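Local coordinates for beta-xylanase (Caldicellulosiruptor kristjanssonii, PDB 7NWN), which probably binds plant cell-wall polysaccharides through this family 9 carbohydrate-binding module of a multimodular, hyperthermostable xylanase-glucuronoyl esterase, at residues A[92-97]-A[144-149]; A[115-120]-A[133-138]; A[166-171]-A[179-184]. All blocks are in the same frame, centred on the assembly; numbering follows the deposited sequence.

Contact 1. Residues A[92-97]-A[144-149]. With CA (calcium ion), chain Q; CA (calcium ion), chain R.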
loop_
_atom_site.group_PDB
_atom_site.type_symbol
_atom_site.label_atom_id
_atom_site.label_comp_id
_atom_site.label_asym_id
_atom_site.label_seq_id
_atom_site.Cartn_x
_atom_site.Cartn_y
_atom_site.Cartn_z
ATOM N N ASP A 92 12.107 0.659 -9.297
ATOM C CA ASP A 92 11.034 -0.298 -9.090
ATOM C C ASP A 92 10.606 -0.206 -7.613
ATOM O O ASP A 92 11.429 -0.405 -6.745
ATOM C CB ASP A 92 11.534 -1.706 -9.372
ATOM C CG ASP A 92 11.558 -2.052 -10.859
ATOM O OD1 ASP A 92 10.535 -1.875 -11.541
ATOM O OD2 ASP A 92 12.596 -2.488 -11.321
ATOM N N SER A 93 9.345 0.141 -7.366
ATOM C CA SER A 93 8.919 0.609 -6.058
ATOM C C SER A 93 7.400 0.517 -6.018
ATOM O O SER A 93 6.760 0.373 -7.066
ATOM C CB SER A 93 9.442 2.021 -5.768
ATOM O OG SER A 93 9.019 2.917 -6.761
ATOM N N VAL A 94 6.846 0.508 -4.804
ATOM C CA VAL A 94 5.407 0.616 -4.660
ATOM C C VAL A 94 5.101 1.900 -3.871
ATOM O O VAL A 94 5.909 2.331 -3.078
ATOM C CB VAL A 94 4.759 -0.624 -4.001
ATOM C CG1 VAL A 94 5.082 -1.933 -4.715
ATOM C CG2 VAL A 94 5.051 -0.706 -2.539
ATOM N N GLU A 95 3.934 2.510 -4.104
ATOM C CA GLU A 95 3.565 3.722 -3.375
ATOM C C GLU A 95 2.176 3.502 -2.783
ATOM O O GLU A 95 1.328 2.831 -3.390
ATOM C CB GLU A 95 3.438 4.881 -4.358
ATOM C CG GLU A 95 4.758 5.231 -5.042
ATOM C CD GLU A 95 4.743 6.448 -5.927
ATOM O OE1 GLU A 95 3.705 7.157 -5.970
ATOM O OE2 GLU A 95 5.762 6.696 -6.586
ATOM N N ILE A 96 1.999 4.047 -1.574
ATOM C CA ILE A 96 0.771 3.904 -0.801
ATOM C C ILE A 96 0.339 5.328 -0.458
ATOM O O ILE A 96 1.149 6.098 0.019
ATOM C CB ILE A 96 1.002 3.035 0.470
ATOM C CG1 ILE A 96 1.369 1.595 0.051
ATOM C CG2 ILE A 96 -0.250 2.994 1.374
ATOM C CD1 ILE A 96 2.156 0.877 1.136
ATOM N N PHE A 97 -0.925 5.627 -0.726
ATOM C CA PHE A 97 -1.526 6.921 -0.451
ATOM C C PHE A 97 -2.675 6.702 0.533
ATOM O O PHE A 97 -3.427 5.745 0.356
ATOM C CB PHE A 97 -2.125 7.447 -1.759
ATOM C CG PHE A 97 -1.200 7.543 -2.966
ATOM C CD1 PHE A 97 -0.843 6.410 -3.689
ATOM C CD2 PHE A 97 -0.731 8.784 -3.397
ATOM C CE1 PHE A 97 -0.066 6.511 -4.839
ATOM C CE2 PHE A 97 0.044 8.904 -4.553
ATOM C CZ PHE A 97 0.373 7.762 -5.268
ATOM N N TYR A 144 9.185 -9.343 -6.235
ATOM C CA TYR A 144 9.534 -8.940 -4.884
ATOM C C TYR A 144 8.222 -8.803 -4.137
ATOM O O TYR A 144 7.159 -8.755 -4.761
ATOM C CB TYR A 144 10.375 -7.647 -4.853
ATOM C CG TYR A 144 9.726 -6.393 -5.412
ATOM C CD1 TYR A 144 9.774 -6.098 -6.782
ATOM C CD2 TYR A 144 9.128 -5.439 -4.571
ATOM C CE1 TYR A 144 9.221 -4.937 -7.321
ATOM C CE2 TYR A 144 8.600 -4.255 -5.095
ATOM C CZ TYR A 144 8.626 -4.014 -6.469
ATOM O OH TYR A 144 8.087 -2.861 -6.978
ATOM N N ARG A 145 8.330 -8.752 -2.803
ATOM C CA ARG A 145 7.173 -8.577 -1.953
ATOM C C ARG A 145 7.485 -7.381 -1.046
ATOM O O ARG A 145 8.647 -7.231 -0.652
ATOM C CB ARG A 145 7.029 -9.841 -1.096
ATOM C CG ARG A 145 5.890 -9.757 -0.092
ATOM C CD ARG A 145 5.758 -11.044 0.728
ATOM N NE ARG A 145 5.420 -12.180 -0.124
ATOM C CZ ARG A 145 6.078 -13.329 -0.112
ATOM N NH1 ARG A 145 7.073 -13.504 0.758
ATOM N NH2 ARG A 145 5.711 -14.277 -0.981
ATOM N N VAL A 146 6.442 -6.587 -0.714
ATOM C CA VAL A 146 6.527 -5.488 0.237
ATOM C C VAL A 146 5.504 -5.820 1.312
ATOM O O VAL A 146 4.409 -6.243 0.969
ATOM C CB VAL A 146 6.186 -4.139 -0.419
ATOM C CG1 VAL A 146 6.100 -3.028 0.633
ATOM C CG2 VAL A 146 7.244 -3.818 -1.509
ATOM N N GLU A 147 5.922 -5.724 2.577
ATOM C CA GLU A 147 4.972 -5.804 3.675
ATOM C C GLU A 147 5.136 -4.531 4.505
ATOM O O GLU A 147 6.237 -4.260 4.939
ATOM C CB GLU A 147 5.290 -7.037 4.510
ATOM C CG GLU A 147 4.155 -7.374 5.510
ATOM C CD GLU A 147 4.322 -8.748 6.146
ATOM O OE1 GLU A 147 5.486 -9.203 6.296
ATOM O OE2 GLU A 147 3.288 -9.390 6.450
ATOM N N ALA A 148 4.043 -3.778 4.686
ATOM C CA ALA A 148 4.109 -2.396 5.173
ATOM C C ALA A 148 3.081 -2.189 6.291
ATOM O O ALA A 148 1.958 -2.718 6.237
ATOM C CB ALA A 148 3.856 -1.430 4.027
ATOM N N ARG A 149 3.479 -1.360 7.257
ATOM C CA ARG A 149 2.576 -0.926 8.310
ATOM C C ARG A 149 2.575 0.606 8.315
ATOM O O ARG A 149 3.656 1.207 8.297
ATOM C CB ARG A 149 3.082 -1.461 9.651
ATOM C CG ARG A 149 2.193 -1.092 10.842
ATOM C CD ARG A 149 2.796 -1.537 12.194
ATOM N NE ARG A 149 1.846 -1.438 13.327
ATOM C CZ ARG A 149 1.867 -0.387 14.149
ATOM N NH1 ARG A 149 2.752 0.596 13.964
ATOM N NH2 ARG A 149 1.056 -0.366 15.189
HETATM CA CA CA Q . 11.374 -3.491 -13.351
HETATM CA CA CA R . 4.548 -11.110 7.635
HETATM O O HOH W 1 8.113 -2.596 -9.581
HETATM O O HOH W 2 11.072 -4.258 -15.806
HETATM O O HOH W 3 4.985 -13.168 8.890
#
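Tyr144 reaches from strand 143-151 across the core of the beta sandwich and meets strand 93-99 at Ser93 and Val94. Start at its CB: CG sits between the backbone N and the carbonyl carbon (chi1 62°), which raises the ring off its own strand. Along the ring, Val146 CG2 lies in plane at the CE2 edge, while Val94 CG1 comes in obliquely, 4.2 Å from Tyr144 CE2. At the tip, Tyr144 OH is 3.3 Å from Ser93 N, too badly angled for a hydrogen bond. A water takes up this hydroxyl at 2.6 Å from Tyr144 OH, and it can also donate, at a longer 3.2 Å, to Asp92 OD1, though other acceptors compete for its protons.

Further along, the interface is purely aliphatic. Val94 CG2 touches Val146 CG2 at 3.9 Å, and Ile96 CD1 meets Ala148 CB at 4.1 Å. The two segments run roughly parallel, at 28°, one from each sheet.

Both carry calcium ligands. Asp92 chelates one ion with OD1 and OD2, shared with Asp78, Val80, Ala171 and a water, and its OD2 also accepts from Asn82 N. Glu147, on the outer side of its strand, chelates another together with Val31, Asp33, Glu35, Asp37 and a water. An apolar core thus joins two calcium-binding segments, and the water at the Tyr144 hydroxyl probably links that group, loosely, to the calcium-bound carboxylate of Asp92.

Contact 2. Residues A[115-120]-A[133-138]; sequences YRVNYN and FYTKTK
Tyr115 and Phe133 lay their rings flat against each other where strand 112-118 of one sheet passes over strand 133-140 of the other. The aromatic part is an offset stack, with centroids 4.6 Å apart and planes only 8° from parallel. The offset is such that each ring sits over the other residue's CB: Tyr115 CB is 3.6 Å from the centroid of the Phe133 ring, and Phe133 CB lies 3.9 Å from the Tyr115 centroid, giving a reciprocal pair of CH-pi contacts. Phe133 gets there with CG anti to the backbone N (chi1 -173°). Its opposite face is taken by Thr135 CG2, offset toward the rim, and Arg116 O approaches the ring edge, 3.5 Å from Phe133 CE2.

The aliphatic part centres on Val117. One branch, CG1, packs obliquely on the far end of the phenyl ring, 4.1 Å from Phe133 CZ. The other, CG2, meets Thr135 tip to tip, 3.7 Å from Thr135 OG1, a hydroxyl whose polar partners are Asn121 and Lys123.

The polar part comes where the first strand has turned into loop. Thr137 OG1 donates to Tyr119 O at 2.9 Å, arriving from above the carbonyl plane, 52° out of it. The methyl of the same threonine, CG2, rests 3.5 Å from Asn118 O.

The chemistry changes along the contact, from stacked rings through aliphatic branches to a single side-chain hydrogen bond at the more accessible end. Covered on both faces, the Phe133 ring is probably restricted in its rotation, while Tyr115 is fixed at its far end too, its OH bonded to Asp129 O. The result is apolar sandwich packing between sheets, pinned by threonine at the loop.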
loop_
_atom_site.group_PDB
_atom_site.type_symbol
_atom_site.label_atom_id
_atom_site.label_comp_id
_atom_site.label_asym_id
_atom_site.label_seq_id
_atom_site.Cartn_x
_atom_site.Cartn_y
_atom_site.Cartn_z
ATOM N N TYR A 115 3.558 7.516 0.688
ATOM C CA TYR A 115 4.793 6.812 1.035
ATOM C C TYR A 115 5.193 5.948 -0.159
ATOM O O TYR A 115 4.341 5.620 -0.986
ATOM C CB TYR A 115 4.534 5.892 2.231
ATOM C CG TYR A 115 4.263 6.618 3.531
ATOM C CD1 TYR A 115 5.121 7.589 4.022
ATOM C CD2 TYR A 115 3.154 6.288 4.300
ATOM C CE1 TYR A 115 4.853 8.241 5.229
ATOM C CE2 TYR A 115 2.912 6.889 5.535
ATOM C CZ TYR A 115 3.738 7.902 5.984
ATOM O OH TYR A 115 3.490 8.496 7.197
ATOM N N ARG A 116 6.479 5.587 -0.204
ATOM C CA ARG A 116 7.044 4.780 -1.301
ATOM C C ARG A 116 8.110 3.879 -0.678
ATOM O O ARG A 116 8.783 4.313 0.256
ATOM C CB ARG A 116 7.720 5.701 -2.349
ATOM C CG ARG A 116 8.294 5.001 -3.596
ATOM C CD ARG A 116 9.029 5.990 -4.556
ATOM N NE ARG A 116 8.073 6.973 -5.111
ATOM C CZ ARG A 116 7.879 8.216 -4.642
ATOM N NH1 ARG A 116 8.627 8.697 -3.653
ATOM N NH2 ARG A 116 6.922 8.963 -5.166
ATOM N N VAL A 117 8.236 2.632 -1.186
ATOM C CA VAL A 117 9.328 1.764 -0.764
ATOM C C VAL A 117 9.744 0.976 -2.005
ATOM O O VAL A 117 8.879 0.533 -2.782
ATOM C CB VAL A 117 8.924 0.835 0.415
ATOM C CG1 VAL A 117 7.661 0.028 0.138
ATOM C CG2 VAL A 117 10.053 -0.063 0.899
ATOM N N ASN A 118 11.061 0.907 -2.244
ATOM C CA ASN A 118 11.563 0.129 -3.371
ATOM C C ASN A 118 11.829 -1.332 -2.963
ATOM O O ASN A 118 11.717 -1.682 -1.793
ATOM C CB ASN A 118 12.768 0.830 -4.009
ATOM C CG ASN A 118 14.084 0.687 -3.265
ATOM O OD1 ASN A 118 14.219 -0.076 -2.315
ATOM N ND2 ASN A 118 15.103 1.400 -3.731
ATOM N N TYR A 119 12.247 -2.179 -3.932
ATOM C CA TYR A 119 12.363 -3.614 -3.691
ATOM C C TYR A 119 13.514 -3.888 -2.719
ATOM O O TYR A 119 13.503 -4.961 -2.157
ATOM C CB TYR A 119 12.549 -4.409 -5.002
ATOM C CG TYR A 119 13.784 -4.002 -5.761
ATOM C CD1 TYR A 119 13.767 -2.904 -6.618
ATOM C CD2 TYR A 119 15.003 -4.611 -5.515
ATOM C CE1 TYR A 119 14.920 -2.483 -7.275
ATOM C CE2 TYR A 119 16.159 -4.219 -6.187
ATOM C CZ TYR A 119 16.126 -3.141 -7.063
ATOM O OH TYR A 119 17.271 -2.688 -7.685
ATOM N N ASN A 120 14.465 -2.940 -2.509
ATOM C CA ASN A 120 15.541 -3.067 -1.512
ATOM C C ASN A 120 15.135 -2.500 -0.142
ATOM O O ASN A 120 15.997 -2.331 0.743
ATOM C CB ASN A 120 16.848 -2.391 -1.951
ATOM C CG ASN A 120 17.511 -3.194 -3.042
ATOM O OD1 ASN A 120 17.412 -4.425 -3.049
ATOM N ND2 ASN A 120 18.093 -2.506 -4.007
ATOM N N PHE A 133 5.820 4.843 9.077
ATOM C CA PHE A 133 5.886 3.872 7.975
ATOM C C PHE A 133 6.966 2.845 8.307
ATOM O O PHE A 133 8.134 3.193 8.587
ATOM C CB PHE A 133 6.197 4.604 6.661
ATOM C CG PHE A 133 6.141 3.816 5.370
ATOM C CD1 PHE A 133 5.056 3.010 5.088
ATOM C CD2 PHE A 133 7.085 4.046 4.366
ATOM C CE1 PHE A 133 4.935 2.355 3.866
ATOM C CE2 PHE A 133 6.970 3.406 3.126
ATOM C CZ PHE A 133 5.921 2.533 2.888
ATOM N N TYR A 134 6.552 1.571 8.352
ATOM C CA TYR A 134 7.518 0.539 8.705
ATOM C C TYR A 134 7.370 -0.598 7.696
ATOM O O TYR A 134 6.252 -1.094 7.522
ATOM C CB TYR A 134 7.179 0.015 10.095
ATOM C CG TYR A 134 8.042 -1.095 10.639
ATOM C CD1 TYR A 134 9.406 -1.197 10.359
ATOM C CD2 TYR A 134 7.464 -2.054 11.474
ATOM C CE1 TYR A 134 10.154 -2.224 10.912
ATOM C CE2 TYR A 134 8.203 -3.085 12.044
ATOM C CZ TYR A 134 9.556 -3.170 11.753
ATOM O OH TYR A 134 10.273 -4.177 12.327
ATOM N N THR A 135 8.503 -1.014 7.077
ATOM C CA THR A 135 8.385 -1.910 5.920
ATOM C C THR A 135 9.476 -2.978 5.991
ATOM O O THR A 135 10.552 -2.736 6.541
ATOM C CB THR A 135 8.518 -1.159 4.578
ATOM O OG1 THR A 135 9.832 -0.597 4.542
ATOM C CG2 THR A 135 7.485 -0.062 4.391
ATOM N N LYS A 136 9.197 -4.101 5.321
ATOM C CA LYS A 136 10.190 -5.111 4.974
ATOM C C LYS A 136 9.916 -5.544 3.536
ATOM O O LYS A 136 8.760 -5.480 3.090
ATOM C CB LYS A 136 9.995 -6.329 5.879
ATOM C CG LYS A 136 10.340 -6.047 7.330
ATOM C CD LYS A 136 11.790 -5.777 7.571
ATOM C CE LYS A 136 12.018 -5.557 9.052
ATOM N NZ LYS A 136 13.346 -4.916 9.288
ATOM N N THR A 137 10.966 -5.992 2.836
ATOM C CA THR A 137 10.751 -6.487 1.490
ATOM C C THR A 137 11.448 -7.843 1.388
ATOM O O THR A 137 12.264 -8.192 2.215
ATOM C CB THR A 137 11.309 -5.548 0.396
ATOM O OG1 THR A 137 12.715 -5.450 0.563
ATOM C CG2 THR A 137 10.681 -4.171 0.432
ATOM N N LYS A 138 11.098 -8.589 0.355
ATOM C CA LYS A 138 11.767 -9.848 0.111
ATOM C C LYS A 138 11.891 -9.981 -1.400
ATOM O O LYS A 138 10.903 -9.782 -2.101
ATOM C CB LYS A 138 10.943 -11.013 0.659
ATOM C CG LYS A 138 11.674 -12.368 0.543
ATOM C CD LYS A 138 10.886 -13.527 1.161
ATOM C CE LYS A 138 11.728 -14.810 1.193
ATOM N NZ LYS A 138 10.870 -15.900 1.658
#

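Contact 3. Residues A[166-171]-A[179-184]; sequences FQVNEA and ATINMF. With CA (calcium ion), chain Q.
Gln167 to Glu170 pair with Ala179 to Asn182 as the two arms of an antiparallel beta hairpin, in one sheet of the CBM9 beta sandwich. The tight part is the backbone ladder and the buried face below it. Val168 and Ile181 form a hydrogen-bonded pair, with Val168 N to Ile181 O at 2.8 Å and Ile181 N to Val168 O at 2.9 Å. Next to the turn the ladder slackens on one side: Glu170 N to Ala179 O is 2.9 Å, but Ala179 N to Glu170 O stretches to 3.3 Å. Beneath, Val168 CB packs against Ile181 CB at 4.1 Å, and Phe166 stacks on Phe61.

The other face, with Gln167, Asn169, Thr180 and Asn182, is more polar and partly open to solvent. Here Gln167 and Asn182 run side by side with their amide planes 63° apart, and Asn182 ND2 donates to Gln167 OE1 at 3.0 Å, a nearly straight bond (164° at the hydrogen). Asn182 ND2 also serves Glu165. A water can bridge Gln167 OE1 and Asn182 OD1, while Gln167 NE2 reaches along its own strand to Asn169 OD1 at 2.8 Å, so the glutamine amide is gripped at both ends.

Ala171 O binds a calcium ion directly; Glu170 reaches the same ion at second shell, its OE2 accepting from a metal-bound water, 2.5 Å from that water's oxygen.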
loop_
_atom_site.group_PDB
_atom_site.type_symbol
_atom_site.label_atom_id
_atom_site.label_comp_id
_atom_site.label_asym_id
_atom_site.label_seq_id
_atom_site.Cartn_x
_atom_site.Cartn_y
_atom_site.Cartn_z
ATOM N N PHE A 166 -2.995 2.768 -4.330
ATOM C CA PHE A 166 -1.848 1.891 -4.490
ATOM C C PHE A 166 -1.290 2.085 -5.913
ATOM O O PHE A 166 -2.039 2.061 -6.887
ATOM C CB PHE A 166 -2.275 0.436 -4.248
ATOM C CG PHE A 166 -1.142 -0.551 -4.369
ATOM C CD1 PHE A 166 -0.203 -0.708 -3.354
ATOM C CD2 PHE A 166 -0.983 -1.272 -5.553
ATOM C CE1 PHE A 166 0.858 -1.589 -3.518
ATOM C CE2 PHE A 166 0.084 -2.144 -5.709
ATOM C CZ PHE A 166 1.000 -2.291 -4.687
ATOM N N GLN A 167 0.032 2.224 -6.016
ATOM C CA GLN A 167 0.730 2.347 -7.292
ATOM C C GLN A 167 2.025 1.506 -7.294
ATOM O O GLN A 167 2.749 1.446 -6.305
ATOM C CB GLN A 167 1.137 3.808 -7.505
ATOM C CG GLN A 167 1.643 4.075 -8.926
ATOM C CD GLN A 167 1.845 5.564 -9.105
ATOM O OE1 GLN A 167 0.908 6.374 -9.018
ATOM N NE2 GLN A 167 3.088 5.935 -9.332
ATOM N N VAL A 168 2.326 0.913 -8.464
ATOM C CA VAL A 168 3.622 0.309 -8.698
ATOM C C VAL A 168 4.316 1.161 -9.751
ATOM O O VAL A 168 3.727 1.425 -10.788
ATOM C CB VAL A 168 3.426 -1.113 -9.235
ATOM C CG1 VAL A 168 4.732 -1.763 -9.720
ATOM C CG2 VAL A 168 2.699 -1.984 -8.212
ATOM N N ASN A 169 5.566 1.507 -9.499
ATOM C CA ASN A 169 6.470 2.074 -10.498
ATOM C C ASN A 169 7.336 0.942 -11.060
ATOM O O ASN A 169 8.017 0.243 -10.295
ATOM C CB ASN A 169 7.379 3.078 -9.818
ATOM C CG ASN A 169 6.557 4.201 -9.192
ATOM O OD1 ASN A 169 5.615 4.714 -9.813
ATOM N ND2 ASN A 169 6.933 4.620 -7.990
ATOM N N GLU A 170 7.271 0.758 -12.384
ATOM C CA GLU A 170 8.107 -0.208 -13.060
ATOM C C GLU A 170 9.244 0.478 -13.805
ATOM O O GLU A 170 8.981 1.268 -14.719
ATOM C CB GLU A 170 7.393 -1.031 -14.117
ATOM C CG GLU A 170 8.454 -2.043 -14.626
ATOM C CD GLU A 170 8.109 -2.588 -15.975
ATOM O OE1 GLU A 170 6.922 -2.414 -16.414
ATOM O OE2 GLU A 170 9.010 -3.172 -16.566
ATOM N N ALA A 171 10.478 0.139 -13.416
ATOM C CA ALA A 171 11.682 0.654 -14.052
ATOM C C ALA A 171 12.310 -0.447 -14.898
ATOM O O ALA A 171 12.148 -1.605 -14.559
ATOM C CB ALA A 171 12.683 1.151 -13.052
ATOM N N ALA A 179 6.728 2.431 -16.779
ATOM C CA ALA A 179 5.315 2.112 -16.624
ATOM C C ALA A 179 4.875 2.334 -15.176
ATOM O O ALA A 179 5.707 2.342 -14.276
ATOM C CB ALA A 179 5.005 0.715 -17.090
ATOM N N THR A 180 3.566 2.548 -14.999
ATOM C CA THR A 180 2.926 2.608 -13.703
ATOM C C THR A 180 1.732 1.692 -13.738
ATOM O O THR A 180 1.158 1.452 -14.803
ATOM C CB THR A 180 2.482 4.009 -13.259
ATOM O OG1 THR A 180 1.509 4.477 -14.196
ATOM C CG2 THR A 180 3.627 4.975 -13.065
ATOM N N ILE A 181 1.430 1.146 -12.556
ATOM C CA ILE A 181 0.188 0.427 -12.332
ATOM C C ILE A 181 -0.526 1.084 -11.155
ATOM O O ILE A 181 0.114 1.374 -10.142
ATOM C CB ILE A 181 0.457 -1.059 -12.068
ATOM C CG1 ILE A 181 1.527 -1.623 -13.019
ATOM C CG2 ILE A 181 -0.857 -1.844 -12.148
ATOM C CD1 ILE A 181 1.803 -3.105 -12.815
ATOM N N ASN A 182 -1.831 1.342 -11.321
ATOM C CA ASN A 182 -2.628 1.974 -10.284
ATOM C C ASN A 182 -3.874 1.142 -9.976
ATOM O O ASN A 182 -4.349 0.401 -10.836
ATOM C CB ASN A 182 -3.037 3.397 -10.633
ATOM C CG ASN A 182 -1.864 4.328 -10.493
ATOM O OD1 ASN A 182 -0.997 4.340 -11.383
ATOM N ND2 ASN A 182 -1.798 5.024 -9.362
ATOM N N MET A 183 -4.351 1.253 -8.730
ATOM C CA MET A 183 -5.567 0.555 -8.325
ATOM C C MET A 183 -6.775 1.390 -8.798
ATOM O O MET A 183 -7.652 0.850 -9.462
ATOM C CB MET A 183 -5.624 0.319 -6.793
ATOM C CG MET A 183 -6.877 -0.462 -6.339
ATOM S SD MET A 183 -6.915 -2.092 -7.046
ATOM C CE MET A 183 -8.674 -2.278 -7.299
ATOM N N PHE A 184 -6.768 2.688 -8.480
ATOM C CA PHE A 184 -7.936 3.563 -8.540
ATOM C C PHE A 184 -7.769 4.769 -9.487
ATOM O O PHE A 184 -8.693 5.080 -10.211
ATOM C CB PHE A 184 -8.287 4.064 -7.137
ATOM C CG PHE A 184 -8.835 2.991 -6.234
ATOM C CD1 PHE A 184 -9.959 2.244 -6.603
ATOM C CD2 PHE A 184 -8.218 2.708 -5.014
ATOM C CE1 PHE A 184 -10.476 1.254 -5.765
ATOM C CE2 PHE A 184 -8.762 1.743 -4.170
ATOM C CZ PHE A 184 -9.870 1.000 -4.551
HETATM CA CA CA Q . 11.374 -3.491 -13.351
HETATM O O HOH W 4 -0.212 6.880 -11.928
HETATM O O HOH W 2 11.072 -4.258 -15.806
#

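How the contacts relate
Of the strands in these contacts, 93-99 comes first, then 112-118, its antiparallel neighbour in the same sheet. After the short strand 123-125 the chain goes back to the four-stranded sheet at 133-140, closing contact 2, and strand 143-151 next to it closes contact 1. Contact 2 is therefore nested within the loop of contact 1, and both join the two sheets of the sandwich; a salt bridge from Glu95 to Arg116 ties them. Only afterwards does the chain return to the first sheet, where contact 3 closes a short hairpin, in series with the others. Strand 161-171 pairs with 93-99, Glu95 N bonding Gln167 O, and contacts 1 and 3 share a calcium ion through Asp92 and Ala171.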